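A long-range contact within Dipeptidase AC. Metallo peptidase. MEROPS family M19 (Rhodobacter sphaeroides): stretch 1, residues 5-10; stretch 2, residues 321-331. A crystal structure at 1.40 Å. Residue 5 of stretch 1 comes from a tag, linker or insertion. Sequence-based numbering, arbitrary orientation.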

# COMPACT_ATOMS: atom_id res chain seq x y z
N ASP A 5 20.15 16.85 0.13
CA ASP A 5 18.92 17.38 -0.46
C ASP A 5 17.85 16.29 -0.64
O ASP A 5 17.05 16.36 -1.58
CB ASP A 5 19.21 18.05 -1.80
CG ASP A 5 19.76 17.09 -2.83
OD1 ASP A 5 20.14 15.96 -2.46
OD2 ASP A 5 19.83 17.47 -4.02
N THR A 6 17.85 15.30 0.24
CA THR A 6 16.82 14.27 0.22
C THR A 6 15.52 14.83 0.80
O THR A 6 15.49 15.32 1.93
CB THR A 6 17.23 13.04 1.05
OG1 THR A 6 18.38 12.44 0.47
CG2 THR A 6 16.08 12.02 1.11
N ILE A 7 14.44 14.74 0.03
CA ILE A 7 13.15 15.18 0.53
C ILE A 7 12.52 14.05 1.32
O ILE A 7 12.53 12.92 0.86
CB ILE A 7 12.23 15.56 -0.63
CG1 ILE A 7 12.88 16.67 -1.47
CG2 ILE A 7 10.85 15.98 -0.12
CD1 ILE A 7 12.13 17.01 -2.72
N PRO A 8 11.98 14.33 2.51
CA PRO A 8 11.37 13.23 3.27
C PRO A 8 10.22 12.61 2.48
O PRO A 8 9.48 13.32 1.80
CB PRO A 8 10.84 13.92 4.53
CG PRO A 8 11.69 15.17 4.66
CD PRO A 8 11.95 15.61 3.25
N VAL A 9 10.09 11.29 2.58
CA VAL A 9 9.06 10.58 1.85
C VAL A 9 8.04 10.00 2.81
O VAL A 9 8.40 9.30 3.75
CB VAL A 9 9.66 9.43 1.01
CG1 VAL A 9 8.57 8.53 0.43
CG2 VAL A 9 10.51 10.01 -0.10
N PHE A 10 6.77 10.34 2.59
CA PHE A 10 5.70 9.64 3.27
C PHE A 10 5.14 8.62 2.29
O PHE A 10 4.81 8.96 1.14
CB PHE A 10 4.59 10.59 3.73
CG PHE A 10 3.54 9.90 4.55
CD1 PHE A 10 3.72 9.74 5.91
CD2 PHE A 10 2.42 9.35 3.95
CE1 PHE A 10 2.78 9.08 6.67
CE2 PHE A 10 1.47 8.68 4.71
CZ PHE A 10 1.65 8.55 6.06
N GLY A 321 17.44 3.42 -0.63
CA GLY A 321 17.48 3.78 -2.03
C GLY A 321 16.57 4.94 -2.42
O GLY A 321 16.56 5.36 -3.58
N LEU A 322 15.80 5.46 -1.48
CA LEU A 322 14.91 6.58 -1.80
C LEU A 322 15.67 7.79 -2.35
O LEU A 322 15.19 8.44 -3.29
CB LEU A 322 14.04 6.96 -0.60
CG LEU A 322 12.96 5.93 -0.24
CD1 LEU A 322 12.25 6.33 1.06
CD2 LEU A 322 11.96 5.73 -1.37
N PRO A 323 16.85 8.10 -1.80
CA PRO A 323 17.59 9.23 -2.39
C PRO A 323 17.99 9.01 -3.85
O PRO A 323 17.91 9.95 -4.65
CB PRO A 323 18.82 9.36 -1.48
CG PRO A 323 18.34 8.86 -0.14
CD PRO A 323 17.41 7.70 -0.49
N ALA A 324 18.41 7.80 -4.21
CA ALA A 324 18.73 7.49 -5.60
C ALA A 324 17.51 7.63 -6.50
O ALA A 324 17.60 8.12 -7.63
CB ALA A 324 19.32 6.09 -5.72
N LEU A 325 16.35 7.19 -6.00
CA LEU A 325 15.11 7.35 -6.75
C LEU A 325 14.83 8.84 -7.00
O LEU A 325 14.50 9.24 -8.13
CB LEU A 325 13.95 6.71 -5.98
CG LEU A 325 12.53 7.03 -6.47
CD1 LEU A 325 12.33 6.61 -7.91
CD2 LEU A 325 11.48 6.37 -5.58
N GLN A 326 14.99 9.64 -5.96
CA GLN A 326 14.76 11.08 -6.08
C GLN A 326 15.70 11.72 -7.09
O GLN A 326 15.29 12.57 -7.87
CB GLN A 326 14.86 11.76 -4.72
CG GLN A 326 13.71 11.42 -3.79
CD GLN A 326 13.76 12.20 -2.50
OE1 GLN A 326 14.28 13.31 -2.45
NE2 GLN A 326 13.21 11.62 -1.43
N ALA A 327 16.95 11.28 -7.10
CA ALA A 327 17.91 11.79 -8.08
C ALA A 327 17.49 11.49 -9.52
O ALA A 327 17.64 12.34 -10.42
CB ALA A 327 19.30 11.22 -7.82
N ALA A 328 16.98 10.29 -9.77
CA ALA A 328 16.49 9.93 -11.10
C ALA A 328 15.27 10.77 -11.48
O ALA A 328 15.12 11.19 -12.63
CB ALA A 328 16.16 8.43 -11.17
N MET A 329 14.39 10.99 -10.51
CA MET A 329 13.20 11.79 -10.74
C MET A 329 13.59 13.23 -11.11
O MET A 329 13.02 13.82 -12.03
CB MET A 329 12.28 11.76 -9.52
CG MET A 329 11.76 10.34 -9.20
SD MET A 329 10.90 10.18 -7.60
CE MET A 329 9.51 11.30 -7.84
N ARG A 330 14.56 13.78 -10.40
CA ARG A 330 15.02 15.14 -10.69
C ARG A 330 15.66 15.21 -12.07
O ARG A 330 15.40 16.15 -12.84
CB ARG A 330 16.01 15.61 -9.63
CG ARG A 330 15.39 15.86 -8.27
CD ARG A 330 16.34 16.64 -7.39
NE ARG A 330 15.68 17.09 -6.17
CZ ARG A 330 15.98 16.65 -4.96
NH1 ARG A 330 16.92 15.73 -4.80
NH2 ARG A 330 15.33 17.12 -3.90
N ALA A 331 16.48 14.22 -12.39
CA ALA A 331 17.16 14.19 -13.70
C ALA A 331 16.16 14.11 -14.85
O ALA A 331 16.41 14.61 -15.95
CB ALA A 331 18.16 13.04 -13.77

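A segment near the N-terminus, residues 5-10, lies against the helix that begins at Leu322, more than 300 residues later in the chain. Thr6 to Pro8 have extended backbone angles without belonging to a strand, and a strand starts at Val9. The helix is regular, each i to i+4 hydrogen bond from Leu325 N to Gly321 O through Ala331 N to Ala327 O measuring 2.9 to 3.1 Å. The backbones come nearest at Thr6 and Pro323, whose CA atoms are 5.7 Å apart; the CA atoms of Val9 and Leu322 are 8.0 Å apart. All four hydrogen bonds across the contact join a helix side chain to the backbone of the N-terminal segment. Leu322, Gln326 and Arg330, spaced four residues apart, direct their CA-to-CB bonds toward that segment. Gln326 brackets the backbone of Ile7 with its amide: Ile7 N donates to Gln326 OE1 at 2.9 Å, and Gln326 NE2 donates to Ile7 O at 2.7 Å. With N-H...acceptor angles of 163° and 157°, both bonds are well directed, and one side chain satisfies both polar groups of a residue outside regular secondary structure. Arg330 reaches Asp5, a tag residue, whose carbonyl lies at the guanidinium edge: NH2 donates to Asp5 O at 3.0 Å, while the bond from NH1 to the same oxygen, 3.3 Å at 135°, is weak. Asp5 OD2 also forms a salt bridge with Arg330 NH1 at 3.5 Å, but it sits well out of the guanidinium plane, so charge attraction acts without an N-H pointing at it. Ile7 CD1 approaches Arg330 NH2 obliquely at 3.4 Å. One apolar side-chain pair forms, Val9 CB to Leu322 CD1 at 4.0 Å. Thr6 OG1 lies 3.6 Å from Pro323 CG, a van der Waals contact. Together the two stretches bury 369 Å², both sides summed.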